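Putative fructose-aminoacid-6-phosphate deglycase (Bacillus subtilis, PDB 3EUA) converts a range of fructosamine 6-phosphates into glucose 6-phosphate and a free amino acid, working as a homooctamer. Local coordinates at residues 28-33 with 45-50; 62-67 with 94-99; 184-189 with 304-309. All coordinates share one frame; numbering follows the deposited sequence.

Interaction 1. Residues 28-33 with 45-50; sequences VFFVAC and YVFDRE
F47 reaches from its helix toward the strand and turns one side of its ring to it, and V28 and F30 meet it on that same side. F30 comes rim first: the rings form an offset edge-to-face pair with planes at 74° and centroids 5.9 Å apart, the rim of F30 turned to the face of F47. At the closest point F30 CZ lies 3.9 Å from F47 CD1. V28 lies over the same face, its CG2 resting 3.5 Å from F47 CZ near the far end of the ring. That branch is free to do so because V28 holds CG1 opposite the backbone N (chi1 180°), which sends CG1 back over a face of F30 and CG2 out to the helix. No hydrogen bond crosses; this is hydrophobic packing of a strand under a helix, as in the layered alpha/beta SIS fold. Strand 27-32 runs inside the parallel sheet between strands 55-60 and 76-82, with helix 41-50 lying against it. I54 and S56 extend the surface under F47, and V145 of helix 137-153 packs on the same ring.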
# COMPACT_ATOMS: atom_id res chain seq x y z
N VAL A 28 3.86 2.23 16.78
CA VAL A 28 4.31 0.90 16.39
C VAL A 28 4.70 0.95 14.89
O VAL A 28 3.99 1.56 14.09
CB VAL A 28 3.23 -0.18 16.60
CG1 VAL A 28 3.78 -1.52 16.17
CG2 VAL A 28 2.85 -0.28 18.07
N PHE A 29 5.85 0.38 14.53
CA PHE A 29 6.30 0.28 13.14
C PHE A 29 6.41 -1.19 12.77
O PHE A 29 7.06 -1.91 13.47
CB PHE A 29 7.67 0.96 12.92
CG PHE A 29 7.63 2.46 13.07
CD1 PHE A 29 7.33 3.28 12.00
CD2 PHE A 29 7.89 3.06 14.29
CE1 PHE A 29 7.26 4.68 12.15
CE2 PHE A 29 7.84 4.45 14.42
CZ PHE A 29 7.55 5.25 13.35
N PHE A 30 5.70 -1.62 11.73
CA PHE A 30 5.75 -2.98 11.19
C PHE A 30 6.75 -2.97 10.03
O PHE A 30 6.47 -2.40 8.98
CB PHE A 30 4.39 -3.39 10.71
CG PHE A 30 3.38 -3.48 11.80
CD1 PHE A 30 3.41 -4.57 12.69
CD2 PHE A 30 2.41 -2.49 11.95
CE1 PHE A 30 2.45 -4.67 13.70
CE2 PHE A 30 1.49 -2.56 12.96
CZ PHE A 30 1.50 -3.67 13.83
N VAL A 31 7.91 -3.56 10.22
CA VAL A 31 8.99 -3.48 9.23
C VAL A 31 9.55 -4.81 8.79
O VAL A 31 10.10 -5.59 9.58
CB VAL A 31 10.15 -2.61 9.82
CG1 VAL A 31 11.22 -2.35 8.78
CG2 VAL A 31 9.63 -1.27 10.36
N ALA A 32 9.46 -5.07 7.50
CA ALA A 32 9.97 -6.33 6.94
C ALA A 32 10.00 -6.19 5.43
O ALA A 32 9.68 -5.11 4.92
CB ALA A 32 9.06 -7.49 7.35
N CYS A 33 10.33 -7.27 4.72
CA CYS A 33 10.34 -7.29 3.28
C CYS A 33 9.49 -8.40 2.67
O CYS A 33 9.43 -9.51 3.19
CB CYS A 33 11.76 -7.46 2.73
SG CYS A 33 12.89 -6.12 3.18
N TYR A 45 -4.31 -3.61 10.51
CA TYR A 45 -5.75 -3.52 10.59
C TYR A 45 -6.21 -3.61 12.06
O TYR A 45 -7.03 -2.82 12.49
CB TYR A 45 -6.41 -4.60 9.77
CG TYR A 45 -7.87 -4.46 9.65
CD1 TYR A 45 -8.44 -3.73 8.61
CD2 TYR A 45 -8.71 -5.09 10.55
CE1 TYR A 45 -9.83 -3.62 8.49
CE2 TYR A 45 -10.05 -5.00 10.44
CZ TYR A 45 -10.62 -4.26 9.41
OH TYR A 45 -12.00 -4.16 9.32
N VAL A 46 -5.65 -4.57 12.82
CA VAL A 46 -5.95 -4.73 14.24
C VAL A 46 -5.66 -3.43 14.98
O VAL A 46 -6.52 -2.91 15.70
CB VAL A 46 -5.17 -5.93 14.88
CG1 VAL A 46 -5.32 -5.96 16.40
CG2 VAL A 46 -5.66 -7.27 14.30
N PHE A 47 -4.47 -2.90 14.82
CA PHE A 47 -4.14 -1.63 15.47
C PHE A 47 -5.11 -0.51 15.09
O PHE A 47 -5.51 0.27 15.96
CB PHE A 47 -2.70 -1.17 15.19
CG PHE A 47 -1.76 -1.51 16.28
CD1 PHE A 47 -1.23 -2.77 16.41
CD2 PHE A 47 -1.45 -0.54 17.24
CE1 PHE A 47 -0.38 -3.08 17.47
CE2 PHE A 47 -0.59 -0.85 18.28
CZ PHE A 47 -0.08 -2.13 18.40
N ASP A 48 -5.48 -0.43 13.82
CA ASP A 48 -6.43 0.62 13.39
C ASP A 48 -7.79 0.51 14.07
O ASP A 48 -8.39 1.51 14.40
CB ASP A 48 -6.60 0.66 11.86
CG ASP A 48 -5.39 1.26 11.15
OD1 ASP A 48 -4.53 1.90 11.81
OD2 ASP A 48 -5.31 1.11 9.92
N ARG A 49 -8.26 -0.72 14.26
CA ARG A 49 -9.56 -0.96 14.91
C ARG A 49 -9.53 -0.99 16.45
O ARG A 49 -10.55 -0.75 17.10
CB ARG A 49 -10.10 -2.30 14.43
CG ARG A 49 -10.59 -2.30 13.00
CD ARG A 49 -12.08 -2.00 12.90
NE ARG A 49 -12.50 -0.79 13.59
CZ ARG A 49 -13.23 -0.70 14.70
NH1 ARG A 49 -13.70 -1.76 15.35
NH2 ARG A 49 -13.53 0.51 15.17
N GLU A 50 -8.36 -1.28 17.03
CA GLU A 50 -8.23 -1.45 18.48
C GLU A 50 -7.46 -0.42 19.29
O GLU A 50 -7.79 -0.21 20.46
CB GLU A 50 -7.54 -2.78 18.75
CG GLU A 50 -8.32 -3.98 18.23
CD GLU A 50 -9.63 -4.20 18.98
OE1 GLU A 50 -9.72 -3.87 20.18
OE2 GLU A 50 -10.57 -4.71 18.34

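Interaction 2. Residues 62-67 with 94-99; sequences NEFIQR and AAFARG
F64 and F96 tie together two neighbouring helices of the first SIS domain, an alpha/beta fold in which helices flank a parallel beta-sheet. The helical segments 62-67 and 94-99 run roughly the same way, 37° apart, and their axes come no closer than 10.3 Å, so large side chains have to span the gap. The tight part is aromatic. F96 turns its edge to the face of F64 in an offset edge-to-face pair, the planes almost perpendicular at 89° and the centroids 5.9 Å apart; F96 CD2 comes within 3.8 Å of F64 CE2. A chi1 of 178° points the F96 ring away from its own backbone N and across to helix 61-67, where one face lies against I65 CA. On the inner side A97 CB touches the edge of F64, 4.2 Å from F64 CZ, while L72 and A93 pack on the same phenylalanine.

The outer side, where I65 and F96 are both partly exposed, is looser. The I65 side chain is the slack part, its CG1 no closer than 4.4 Å to F96 CD2, whereas the backbone I65 O lies 3.8 Å from F96 CZ. Helix 61-67 also carries charge on a different flank, where R67 NH1 makes a salt bridge to D48 of the second subunit and E63 bonds to H228 of that subunit. Within the helix itself R67 grips E63 side-on, NE and NH2 both closing on one oxygen, with R67 NE 2.8 Å from E63 OE2.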
# COMPACT_ATOMS: atom_id res chain seq x y z
N ASN A 62 13.67 -1.30 3.57
CA ASN A 62 14.58 -0.29 3.05
C ASN A 62 13.84 1.05 2.92
O ASN A 62 14.44 2.11 3.07
CB ASN A 62 15.24 -0.74 1.74
CG ASN A 62 16.72 -0.51 1.75
OD1 ASN A 62 17.27 -0.11 2.78
ND2 ASN A 62 17.40 -0.81 0.64
N GLU A 63 12.53 0.99 2.65
CA GLU A 63 11.70 2.19 2.63
C GLU A 63 11.71 2.80 4.04
O GLU A 63 11.86 3.97 4.18
CB GLU A 63 10.27 1.85 2.20
CG GLU A 63 9.29 3.04 2.21
CD GLU A 63 9.53 4.09 1.11
OE1 GLU A 63 9.84 3.72 -0.06
OE2 GLU A 63 9.35 5.31 1.40
N PHE A 64 11.53 1.98 5.08
CA PHE A 64 11.57 2.46 6.48
C PHE A 64 12.83 3.23 6.81
O PHE A 64 12.78 4.32 7.37
CB PHE A 64 11.41 1.23 7.41
CG PHE A 64 11.66 1.50 8.87
CD1 PHE A 64 10.72 2.19 9.64
CD2 PHE A 64 12.81 1.02 9.49
CE1 PHE A 64 10.93 2.41 10.97
CE2 PHE A 64 13.01 1.21 10.85
CZ PHE A 64 12.06 1.91 11.59
N ILE A 65 13.97 2.67 6.45
CA ILE A 65 15.26 3.29 6.74
C ILE A 65 15.44 4.62 6.02
O ILE A 65 15.82 5.63 6.64
CB ILE A 65 16.43 2.37 6.32
CG1 ILE A 65 16.45 1.08 7.16
CG2 ILE A 65 17.78 3.13 6.40
CD1 ILE A 65 17.25 -0.08 6.50
N GLN A 66 15.15 4.61 4.72
CA GLN A 66 15.33 5.81 3.89
C GLN A 66 14.31 6.88 4.15
O GLN A 66 14.66 8.07 4.16
CB GLN A 66 15.38 5.46 2.38
CG GLN A 66 16.61 4.58 1.95
CD GLN A 66 17.94 5.14 2.44
OE1 GLN A 66 18.66 4.47 3.20
NE2 GLN A 66 18.23 6.38 2.08
N ARG A 67 13.05 6.50 4.32
CA ARG A 67 12.00 7.47 4.64
C ARG A 67 12.29 8.09 6.02
O ARG A 67 11.96 9.25 6.26
CB ARG A 67 10.63 6.82 4.59
CG ARG A 67 9.43 7.77 4.83
CD ARG A 67 8.16 6.95 4.81
NE ARG A 67 7.81 6.44 3.48
CZ ARG A 67 6.67 6.68 2.83
NH1 ARG A 67 5.65 7.34 3.41
NH2 ARG A 67 6.49 6.16 1.62
N ALA A 94 16.58 -3.14 11.82
CA ALA A 94 16.59 -3.42 13.27
C ALA A 94 17.66 -2.58 13.94
O ALA A 94 17.41 -1.96 14.99
CB ALA A 94 16.86 -4.94 13.58
N ALA A 95 18.86 -2.56 13.35
CA ALA A 95 19.97 -1.78 13.89
C ALA A 95 19.65 -0.28 13.87
O ALA A 95 19.91 0.44 14.83
CB ALA A 95 21.26 -2.06 13.12
N PHE A 96 19.07 0.16 12.77
CA PHE A 96 18.66 1.55 12.59
C PHE A 96 17.67 2.00 13.67
O PHE A 96 17.87 3.05 14.28
CB PHE A 96 18.04 1.71 11.20
CG PHE A 96 17.53 3.08 10.92
CD1 PHE A 96 18.42 4.12 10.68
CD2 PHE A 96 16.19 3.34 10.87
CE1 PHE A 96 17.95 5.38 10.41
CE2 PHE A 96 15.74 4.60 10.59
CZ PHE A 96 16.61 5.60 10.37
N ALA A 97 16.62 1.22 13.88
CA ALA A 97 15.59 1.52 14.87
C ALA A 97 16.17 1.48 16.27
O ALA A 97 15.93 2.39 17.06
CB ALA A 97 14.41 0.55 14.75
N ARG A 98 16.97 0.45 16.57
CA ARG A 98 17.56 0.34 17.90
C ARG A 98 18.50 1.53 18.17
O ARG A 98 18.50 2.05 19.27
CB ARG A 98 18.29 -0.98 18.07
CG ARG A 98 18.63 -1.31 19.52
CD ARG A 98 18.97 -2.80 19.67
NE ARG A 98 19.20 -3.16 21.07
CZ ARG A 98 19.56 -4.37 21.51
NH1 ARG A 98 19.73 -5.38 20.67
NH2 ARG A 98 19.74 -4.56 22.82
N GLY A 99 19.25 1.96 17.16
CA GLY A 99 20.17 3.10 17.27
C GLY A 99 19.43 4.39 17.60
O GLY A 99 20.00 5.27 18.22

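Interaction 3. Residues 184-189 with 304-309; sequences KQFAKA and RSYADE
K184 and E309 form the salt bridge between these two segments, K184 NZ donating to E309 OE2 at 3.2 Å. The ammonium approaches from above the carboxylate plane, 38° out of it. E309 curls to meet it, bending at chi2, while K184 folds at its last torsion and brings NZ back over the acid; its CG meanwhile lies 3.5 Å from E309 OE1, so the aliphatic part of the lysine covers the carboxylate as well. Shortening E309 to an alanine is likely to leave the K184 ammonium without its charged mate, its chain freer to swing, and the packing beside K184 CG thinner.

Inward from the bridge the backbones come close, with A187 CB 3.3 Å from E309 O and 3.6 Å from E309 CB. The small A187 is consistent with so close an approach, the axes of the two segments passing 8.2 Å apart at 45°. Both belong to the second SIS domain, where the long helices 158-190 and 288-313 pack beside each other near its parallel sheet. Deeper still, F186 and Y306 lie against one another obliquely, planes at 47°, and F186 CG sits 3.6 Å from Y306 CD2. Y211 of helix 205-220 and T274 of strand 273-277 touch both of these rings, and L310 packs on F186.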
# COMPACT_ATOMS: atom_id res chain seq x y z
N LYS A 184 -7.11 -28.40 -6.88
CA LYS A 184 -6.73 -29.15 -8.08
C LYS A 184 -7.33 -28.52 -9.32
O LYS A 184 -6.65 -28.40 -10.32
CB LYS A 184 -7.14 -30.62 -7.98
CG LYS A 184 -6.47 -31.37 -6.85
CD LYS A 184 -6.78 -32.88 -6.89
CE LYS A 184 -6.37 -33.58 -5.60
NZ LYS A 184 -4.89 -33.47 -5.27
N GLN A 185 -8.59 -28.11 -9.24
CA GLN A 185 -9.27 -27.49 -10.35
C GLN A 185 -8.60 -26.19 -10.74
O GLN A 185 -8.45 -25.89 -11.94
CB GLN A 185 -10.70 -27.25 -9.93
CG GLN A 185 -11.64 -26.69 -10.97
CD GLN A 185 -13.06 -26.66 -10.43
OE1 GLN A 185 -13.28 -26.27 -9.28
NE2 GLN A 185 -14.03 -27.04 -11.26
N PHE A 186 -8.23 -25.42 -9.74
CA PHE A 186 -7.54 -24.17 -9.97
C PHE A 186 -6.24 -24.41 -10.74
O PHE A 186 -5.96 -23.73 -11.73
CB PHE A 186 -7.30 -23.48 -8.64
CG PHE A 186 -6.29 -22.39 -8.71
CD1 PHE A 186 -6.64 -21.15 -9.18
CD2 PHE A 186 -4.98 -22.60 -8.27
CE1 PHE A 186 -5.71 -20.14 -9.25
CE2 PHE A 186 -4.05 -21.60 -8.33
CZ PHE A 186 -4.41 -20.36 -8.84
N ALA A 187 -5.46 -25.39 -10.30
CA ALA A 187 -4.19 -25.70 -10.95
C ALA A 187 -4.37 -26.08 -12.43
O ALA A 187 -3.64 -25.58 -13.30
CB ALA A 187 -3.49 -26.81 -10.19
N LYS A 188 -5.36 -26.92 -12.71
CA LYS A 188 -5.67 -27.37 -14.06
C LYS A 188 -6.12 -26.19 -14.93
O LYS A 188 -5.69 -26.05 -16.06
CB LYS A 188 -6.77 -28.45 -14.05
CG LYS A 188 -6.40 -29.75 -13.38
N ALA A 189 -6.98 -25.34 -14.38
CA ALA A 189 -7.49 -24.17 -15.09
C ALA A 189 -6.46 -23.08 -15.32
O ALA A 189 -6.61 -22.31 -16.26
CB ALA A 189 -8.67 -23.58 -14.31
N ARG A 304 -2.19 -21.60 0.11
CA ARG A 304 -0.97 -22.37 -0.01
C ARG A 304 -1.25 -23.72 -0.67
O ARG A 304 -0.42 -24.19 -1.40
CB ARG A 304 -0.30 -22.62 1.33
CG ARG A 304 1.11 -23.22 1.22
CD ARG A 304 2.08 -22.13 0.95
NE ARG A 304 3.44 -22.57 0.68
CZ ARG A 304 4.49 -21.74 0.62
NH1 ARG A 304 5.70 -22.22 0.37
NH2 ARG A 304 4.35 -20.43 0.84
N SER A 305 -2.40 -24.34 -0.41
CA SER A 305 -2.72 -25.62 -1.03
C SER A 305 -2.96 -25.43 -2.53
O SER A 305 -2.64 -26.30 -3.33
CB SER A 305 -3.90 -26.29 -0.31
OG SER A 305 -5.10 -25.56 -0.49
N TYR A 306 -3.52 -24.27 -2.90
CA TYR A 306 -3.75 -23.93 -4.30
C TYR A 306 -2.40 -23.78 -4.99
O TYR A 306 -2.23 -24.28 -6.10
CB TYR A 306 -4.58 -22.65 -4.45
CG TYR A 306 -6.09 -22.76 -4.26
CD1 TYR A 306 -6.65 -23.34 -3.13
CD2 TYR A 306 -6.97 -22.22 -5.22
CE1 TYR A 306 -8.03 -23.41 -2.96
CE2 TYR A 306 -8.34 -22.29 -5.05
CZ TYR A 306 -8.87 -22.88 -3.92
OH TYR A 306 -10.25 -22.94 -3.78
N ALA A 307 -1.46 -23.13 -4.31
CA ALA A 307 -0.09 -22.92 -4.83
C ALA A 307 0.62 -24.25 -5.08
O ALA A 307 1.25 -24.42 -6.12
CB ALA A 307 0.72 -22.05 -3.85
N ASP A 308 0.50 -25.18 -4.13
CA ASP A 308 1.11 -26.51 -4.23
C ASP A 308 0.63 -27.27 -5.45
O ASP A 308 1.46 -27.84 -6.17
CB ASP A 308 0.86 -27.34 -2.96
CG ASP A 308 1.66 -26.85 -1.74
OD1 ASP A 308 2.73 -26.19 -1.89
OD2 ASP A 308 1.25 -27.19 -0.61
N GLU A 309 -0.68 -27.24 -5.68
CA GLU A 309 -1.29 -27.89 -6.85
C GLU A 309 -0.85 -27.24 -8.18
O GLU A 309 -0.59 -27.93 -9.19
CB GLU A 309 -2.82 -27.84 -6.78
CG GLU A 309 -3.45 -28.63 -5.65
CD GLU A 309 -3.23 -30.15 -5.73
OE1 GLU A 309 -3.00 -30.70 -6.84
OE2 GLU A 309 -3.31 -30.80 -4.68

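The three contacts follow one another along the chain, each closing before the next opens. Interactions 1 and 2 share the first SIS domain and their centres are about 16 Å apart; they meet directly through F64, whose CD1 lies 3.7 Å from V31 CG2, so strand 27-32 is covered by helix 41-50 through V28 and F30 and by helix 61-67 through F29 and V31. Both also reach the second subunit. Interaction 3 belongs to the second SIS domain, beyond the chain's centre, with its own centre about 31 Å from that of interaction 1 and about 38 Å from that of interaction 2. In the two-chain assembly no other chain touches it; it joins two helices of one subunit.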